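Local coordinates for lipoprotein (Actinomyces odontolyticus, PDB 3UP9) that probably serves as the substrate-binding lipoprotein of a methionine uptake system, holding the amino acid in a cleft between two lobes, at residues A[107-121]-A[166-178]. Residues are numbered along the deposited sequence; the frame is centred on the assembly and turned at random.
Sequences GTIGIISDTANQSRA and DDFDYAVINGNFA. With MSE (selenomethionine), chain B.
Two neighbouring parallel strands of one lobe, 107-112 and 170-173, meet here and run on into helices whose N-terminal parts line the selenomethionine pocket. Backbone bonds from Gly110 N to Tyr170 O and from Val172 N to Gly110 O, each 2.9 Å, join the strands. At their start, Thr108 N donates to the anti lone pair of Asp169 OD2 at 3.0 Å, while Asp169 OD1 is bonded to His97. Thr108 OG1 sits between its backbone N and carbonyl carbon (chi1 54°), a rotation that brings it to Asp169 N, from which it accepts a bond. Past Gly110, whose CA lies beside Phe168 CD2, Val172 turns CG1 onto Ala121 CB of the helix at 3.4 Å and sets CG2 against Ile109 CG2. Where the strands part, one water accepts from Ile112 N and donates to Val172 O; a second links Asn117 O to Asn174 OD1. In the pocket, Asn174 ND2 gives a nearly straight bond to the ligand's OXT (3.0 Å, 174°) and another to Asn117 OD1 at 3.1 Å, which it meets from above the carbonyl plane, the two amides standing almost perpendicular. Arg120, extended from CG to NE, brings NH1 to the same OXT at 2.9 Å, its NE paired with Glu193. Asp114, the N-cap, accepts from Asn117 N and, through the syn lone pair of OD2, from Asn117 ND2, fixing that amide's rotation. An alanine in place of Asn117 removes the acceptor of Asn174 ND2 and the donor to Asp114 OD2, and would probably leave the ligand-binding amide less firmly oriented. Loops and helix starts at the C-terminal ends of parallel strands, lining a cleft between two lobes, are characteristic of periplasmic-binding-protein folds, consistent with the NlpA family.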
loop_
_atom_site.group_PDB
_atom_site.type_symbol
_atom_site.label_atom_id
_atom_site.label_comp_id
_atom_site.label_asym_id
_atom_site.label_seq_id
_atom_site.Cartn_x
_atom_site.Cartn_y
_atom_site.Cartn_z
ATOM N N GLY A 107 -7.379 6.950 -25.376
ATOM C CA GLY A 107 -7.095 5.723 -24.625
ATOM C C GLY A 107 -7.508 5.880 -23.172
ATOM O O GLY A 107 -7.944 6.957 -22.775
ATOM N N THR A 108 -7.366 4.823 -22.384
ATOM C CA THR A 108 -7.892 4.808 -21.019
ATOM C C THR A 108 -6.841 4.379 -19.983
ATOM O O THR A 108 -6.016 3.556 -20.271
ATOM C CB THR A 108 -9.072 3.844 -20.926
ATOM O OG1 THR A 108 -8.654 2.580 -21.425
ATOM C CG2 THR A 108 -10.322 4.395 -21.699
ATOM N N ILE A 109 -6.869 4.978 -18.787
ATOM C CA ILE A 109 -5.961 4.626 -17.697
ATOM C C ILE A 109 -6.839 4.411 -16.485
ATOM O O ILE A 109 -7.529 5.311 -16.062
ATOM C CB ILE A 109 -4.890 5.697 -17.388
ATOM C CG1 ILE A 109 -3.996 5.953 -18.626
ATOM C CG2 ILE A 109 -4.036 5.282 -16.176
ATOM C CD1 ILE A 109 -2.839 6.912 -18.409
ATOM N N GLY A 110 -6.844 3.176 -15.992
ATOM C CA GLY A 110 -7.438 2.844 -14.707
ATOM C C GLY A 110 -6.693 3.470 -13.546
ATOM O O GLY A 110 -5.460 3.438 -13.495
ATOM N N ILE A 111 -7.437 4.023 -12.606
ATOM C CA ILE A 111 -6.870 4.742 -11.467
ATOM C C ILE A 111 -7.745 4.433 -10.243
ATOM O O ILE A 111 -8.960 4.391 -10.330
ATOM C CB ILE A 111 -6.796 6.268 -11.774
ATOM C CG1 ILE A 111 -5.931 7.031 -10.754
ATOM C CG2 ILE A 111 -8.208 6.882 -11.922
ATOM C CD1 ILE A 111 -5.385 8.356 -11.300
ATOM N N ILE A 112 -7.112 4.174 -9.111
ATOM C CA ILE A 112 -7.811 3.892 -7.866
ATOM C C ILE A 112 -8.723 5.079 -7.441
ATOM O O ILE A 112 -8.518 6.260 -7.816
ATOM C CB ILE A 112 -6.767 3.550 -6.742
ATOM C CG1 ILE A 112 -7.393 2.647 -5.664
ATOM C CG2 ILE A 112 -6.169 4.851 -6.165
ATOM C CD1 ILE A 112 -6.423 1.983 -4.713
ATOM N N SER A 113 -9.708 4.776 -6.606
ATOM C CA SER A 113 -10.755 5.757 -6.280
ATOM C C SER A 113 -10.599 6.450 -4.932
ATOM O O SER A 113 -11.212 7.455 -4.723
ATOM C CB SER A 113 -12.160 5.118 -6.401
ATOM O OG SER A 113 -12.220 4.016 -5.533
ATOM N N ASP A 114 -9.743 5.955 -4.043
ATOM C CA ASP A 114 -9.502 6.640 -2.753
ATOM C C ASP A 114 -8.589 7.875 -2.948
ATOM O O ASP A 114 -7.695 7.846 -3.806
ATOM C CB ASP A 114 -8.989 5.646 -1.704
ATOM C CG ASP A 114 -7.482 5.345 -1.808
ATOM O OD1 ASP A 114 -6.630 6.168 -1.327
ATOM O OD2 ASP A 114 -7.148 4.238 -2.298
ATOM N N THR A 115 -8.838 8.939 -2.171
ATOM C CA THR A 115 -8.117 10.209 -2.267
ATOM C C THR A 115 -6.581 10.097 -2.258
ATOM O O THR A 115 -5.939 10.519 -3.209
ATOM C CB THR A 115 -8.559 11.141 -1.126
ATOM O OG1 THR A 115 -9.998 11.249 -1.166
ATOM C CG2 THR A 115 -7.873 12.509 -1.182
ATOM N N ALA A 116 -6.016 9.521 -1.192
ATOM C CA ALA A 116 -4.564 9.448 -0.993
ATOM C C ALA A 116 -3.814 8.733 -2.117
ATOM O O ALA A 116 -2.724 9.188 -2.539
ATOM C CB ALA A 116 -4.271 8.763 0.310
ATOM N N ASN A 117 -4.362 7.594 -2.556
ATOM C CA ASN A 117 -3.739 6.754 -3.583
ATOM C C ASN A 117 -3.968 7.239 -5.020
ATOM O O ASN A 117 -3.070 7.074 -5.867
ATOM C CB ASN A 117 -4.140 5.268 -3.429
ATOM C CG ASN A 117 -3.533 4.642 -2.201
ATOM O OD1 ASN A 117 -2.306 4.640 -2.017
ATOM N ND2 ASN A 117 -4.383 4.169 -1.323
ATOM N N GLN A 118 -5.132 7.850 -5.288
ATOM C CA GLN A 118 -5.376 8.523 -6.561
ATOM C C GLN A 118 -4.426 9.713 -6.694
ATOM O O GLN A 118 -3.787 9.961 -7.742
ATOM C CB GLN A 118 -6.839 8.990 -6.679
ATOM C CG GLN A 118 -7.112 9.635 -8.005
ATOM C CD GLN A 118 -8.549 9.912 -8.281
ATOM O OE1 GLN A 118 -8.918 11.067 -8.598
ATOM N NE2 GLN A 118 -9.388 8.848 -8.230
ATOM N N SER A 119 -4.303 10.443 -5.614
ATOM C CA SER A 119 -3.367 11.551 -5.596
ATOM C C SER A 119 -1.920 11.077 -5.888
ATOM O O SER A 119 -1.223 11.648 -6.747
ATOM C CB SER A 119 -3.468 12.314 -4.284
ATOM O OG SER A 119 -2.493 13.310 -4.348
ATOM N N ARG A 120 -1.511 9.981 -5.248
ATOM C CA ARG A 120 -0.165 9.464 -5.460
ATOM C C ARG A 120 0.089 8.959 -6.932
ATOM O O ARG A 120 1.164 9.187 -7.487
ATOM C CB ARG A 120 0.093 8.390 -4.420
ATOM C CG ARG A 120 1.358 7.589 -4.611
ATOM C CD ARG A 120 1.398 6.519 -3.538
ATOM N NE ARG A 120 2.593 5.678 -3.533
ATOM C CZ ARG A 120 2.645 4.519 -2.882
ATOM N NH1 ARG A 120 1.626 4.124 -2.155
ATOM N NH2 ARG A 120 3.738 3.809 -2.879
ATOM N N ALA A 121 -0.920 8.304 -7.524
ATOM C CA ALA A 121 -0.914 7.817 -8.911
ATOM C C ALA A 121 -0.845 8.990 -9.906
ATOM O O ALA A 121 -0.092 8.943 -10.891
ATOM C CB ALA A 121 -2.170 6.955 -9.172
ATOM N N ASP A 166 -7.559 -5.867 -18.370
ATOM C CA ASP A 166 -8.278 -6.478 -19.518
ATOM C C ASP A 166 -9.076 -5.426 -20.342
ATOM O O ASP A 166 -9.285 -5.607 -21.520
ATOM C CB ASP A 166 -9.265 -7.578 -19.059
ATOM C CG ASP A 166 -8.608 -8.660 -18.222
ATOM O OD1 ASP A 166 -7.362 -8.784 -18.256
ATOM O OD2 ASP A 166 -9.347 -9.391 -17.522
ATOM N N ASP A 167 -9.484 -4.323 -19.725
ATOM C CA ASP A 167 -10.357 -3.330 -20.354
ATOM C C ASP A 167 -9.668 -2.076 -20.835
ATOM O O ASP A 167 -10.050 -1.502 -21.839
ATOM C CB ASP A 167 -11.407 -2.927 -19.323
ATOM C CG ASP A 167 -12.124 -4.128 -18.758
ATOM O OD1 ASP A 167 -12.619 -4.929 -19.587
ATOM O OD2 ASP A 167 -12.153 -4.265 -17.518
ATOM N N PHE A 168 -8.675 -1.632 -20.077
ATOM C CA PHE A 168 -8.042 -0.346 -20.284
ATOM C C PHE A 168 -6.576 -0.512 -20.823
ATOM O O PHE A 168 -5.900 -1.525 -20.633
ATOM C CB PHE A 168 -8.044 0.454 -18.949
ATOM C CG PHE A 168 -9.412 0.613 -18.291
ATOM C CD1 PHE A 168 -10.555 0.878 -19.044
ATOM C CD2 PHE A 168 -9.539 0.565 -16.911
ATOM C CE1 PHE A 168 -11.807 1.038 -18.430
ATOM C CE2 PHE A 168 -10.773 0.727 -16.284
ATOM C CZ PHE A 168 -11.918 0.963 -17.036
ATOM N N ASP A 169 -6.074 0.537 -21.450
ATOM C CA ASP A 169 -4.711 0.557 -21.991
ATOM C C ASP A 169 -3.626 0.414 -20.888
ATOM O O ASP A 169 -2.620 -0.258 -21.086
ATOM C CB ASP A 169 -4.533 1.848 -22.819
ATOM C CG ASP A 169 -5.378 1.858 -24.119
ATOM O OD1 ASP A 169 -5.024 1.096 -25.053
ATOM O OD2 ASP A 169 -6.346 2.649 -24.216
ATOM N N TYR A 170 -3.871 1.030 -19.735
ATOM C CA TYR A 170 -2.944 1.022 -18.604
ATOM C C TYR A 170 -3.752 1.056 -17.350
ATOM O O TYR A 170 -4.909 1.445 -17.386
ATOM C CB TYR A 170 -2.011 2.271 -18.581
ATOM C CG TYR A 170 -1.261 2.482 -19.865
ATOM C CD1 TYR A 170 -1.865 3.124 -20.930
ATOM C CD2 TYR A 170 -0.018 1.987 -20.040
ATOM C CE1 TYR A 170 -1.225 3.259 -22.138
ATOM C CE2 TYR A 170 0.639 2.137 -21.237
ATOM C CZ TYR A 170 0.043 2.769 -22.301
ATOM O OH TYR A 170 0.711 2.954 -23.521
ATOM N N ALA A 171 -3.135 0.701 -16.227
ATOM C CA ALA A 171 -3.748 1.005 -14.907
ATOM C C ALA A 171 -2.641 1.324 -13.918
ATOM O O ALA A 171 -1.568 0.735 -14.033
ATOM C CB ALA A 171 -4.597 -0.167 -14.422
ATOM N N VAL A 172 -2.861 2.262 -12.995
ATOM C CA VAL A 172 -1.879 2.529 -11.913
ATOM C C VAL A 172 -2.239 1.669 -10.704
ATOM O O VAL A 172 -3.363 1.708 -10.247
ATOM C CB VAL A 172 -1.779 4.040 -11.539
ATOM C CG1 VAL A 172 -0.590 4.278 -10.607
ATOM C CG2 VAL A 172 -1.658 4.899 -12.838
ATOM N N ILE A 173 -1.281 0.889 -10.185
ATOM C CA ILE A 173 -1.601 -0.173 -9.265
ATOM C C ILE A 173 -0.599 -0.271 -8.106
ATOM O O ILE A 173 0.559 -0.583 -8.325
ATOM C CB ILE A 173 -1.664 -1.556 -9.944
ATOM C CG1 ILE A 173 -2.474 -1.544 -11.261
ATOM C CG2 ILE A 173 -2.228 -2.594 -8.962
ATOM C CD1 ILE A 173 -2.776 -2.949 -11.839
ATOM N N ASN A 174 -1.087 -0.105 -6.863
ATOM C CA ASN A 174 -0.299 -0.287 -5.654
ATOM C C ASN A 174 0.267 -1.682 -5.571
ATOM O O ASN A 174 -0.396 -2.696 -5.985
ATOM C CB ASN A 174 -1.166 -0.008 -4.406
ATOM C CG ASN A 174 -1.710 1.430 -4.355
ATOM O OD1 ASN A 174 -2.634 1.807 -5.095
ATOM N ND2 ASN A 174 -1.133 2.228 -3.484
ATOM N N GLY A 175 1.463 -1.780 -4.995
ATOM C CA GLY A 175 2.160 -3.082 -4.838
ATOM C C GLY A 175 1.345 -4.259 -4.336
ATOM O O GLY A 175 1.324 -5.294 -4.986
ATOM N N ASN A 176 0.640 -4.099 -3.212
ATOM C CA ASN A 176 -0.174 -5.162 -2.638
ATOM C C ASN A 176 -1.126 -5.761 -3.648
ATOM O O ASN A 176 -1.294 -6.950 -3.627
ATOM C CB ASN A 176 -0.949 -4.737 -1.367
ATOM C CG ASN A 176 -2.020 -3.695 -1.633
ATOM O OD1 ASN A 176 -1.714 -2.526 -1.892
ATOM N ND2 ASN A 176 -3.280 -4.105 -1.569
ATOM N N PHE A 177 -1.727 -4.929 -4.511
ATOM C CA PHE A 177 -2.671 -5.369 -5.560
ATOM C C PHE A 177 -1.924 -6.056 -6.747
ATOM O O PHE A 177 -2.387 -7.087 -7.271
ATOM C CB PHE A 177 -3.582 -4.206 -6.070
ATOM C CG PHE A 177 -4.530 -3.669 -5.035
ATOM C CD1 PHE A 177 -5.412 -4.541 -4.361
ATOM C CD2 PHE A 177 -4.578 -2.281 -4.749
ATOM C CE1 PHE A 177 -6.266 -4.059 -3.372
ATOM C CE2 PHE A 177 -5.437 -1.809 -3.793
ATOM C CZ PHE A 177 -6.293 -2.695 -3.091
ATOM N N ALA A 178 -0.778 -5.485 -7.134
ATOM C CA ALA A 178 0.084 -6.054 -8.158
ATOM C C ALA A 178 0.494 -7.451 -7.693
ATOM O O ALA A 178 0.506 -8.355 -8.479
ATOM C CB ALA A 178 1.321 -5.172 -8.423
HETATM N N MSE B 300 0.396 -1.442 0.429
HETATM C CA MSE B 300 0.005 -0.163 -0.203
HETATM C C MSE B 300 1.184 0.679 -0.630
HETATM O O MSE B 300 2.245 0.658 0.049
HETATM O OXT MSE B 300 1.033 1.370 -1.650
HETATM C CB MSE B 300 -0.835 0.648 0.749
HETATM C CG MSE B 300 -1.420 1.958 0.134
HETATM SE SE MSE B 300 -2.447 2.907 1.444
HETATM C CE MSE B 300 -3.800 1.557 2.038
HETATM O O HOH W 1 -4.305 3.973 -9.095
HETATM O O HOH W 2 -2.661 4.290 -6.822
#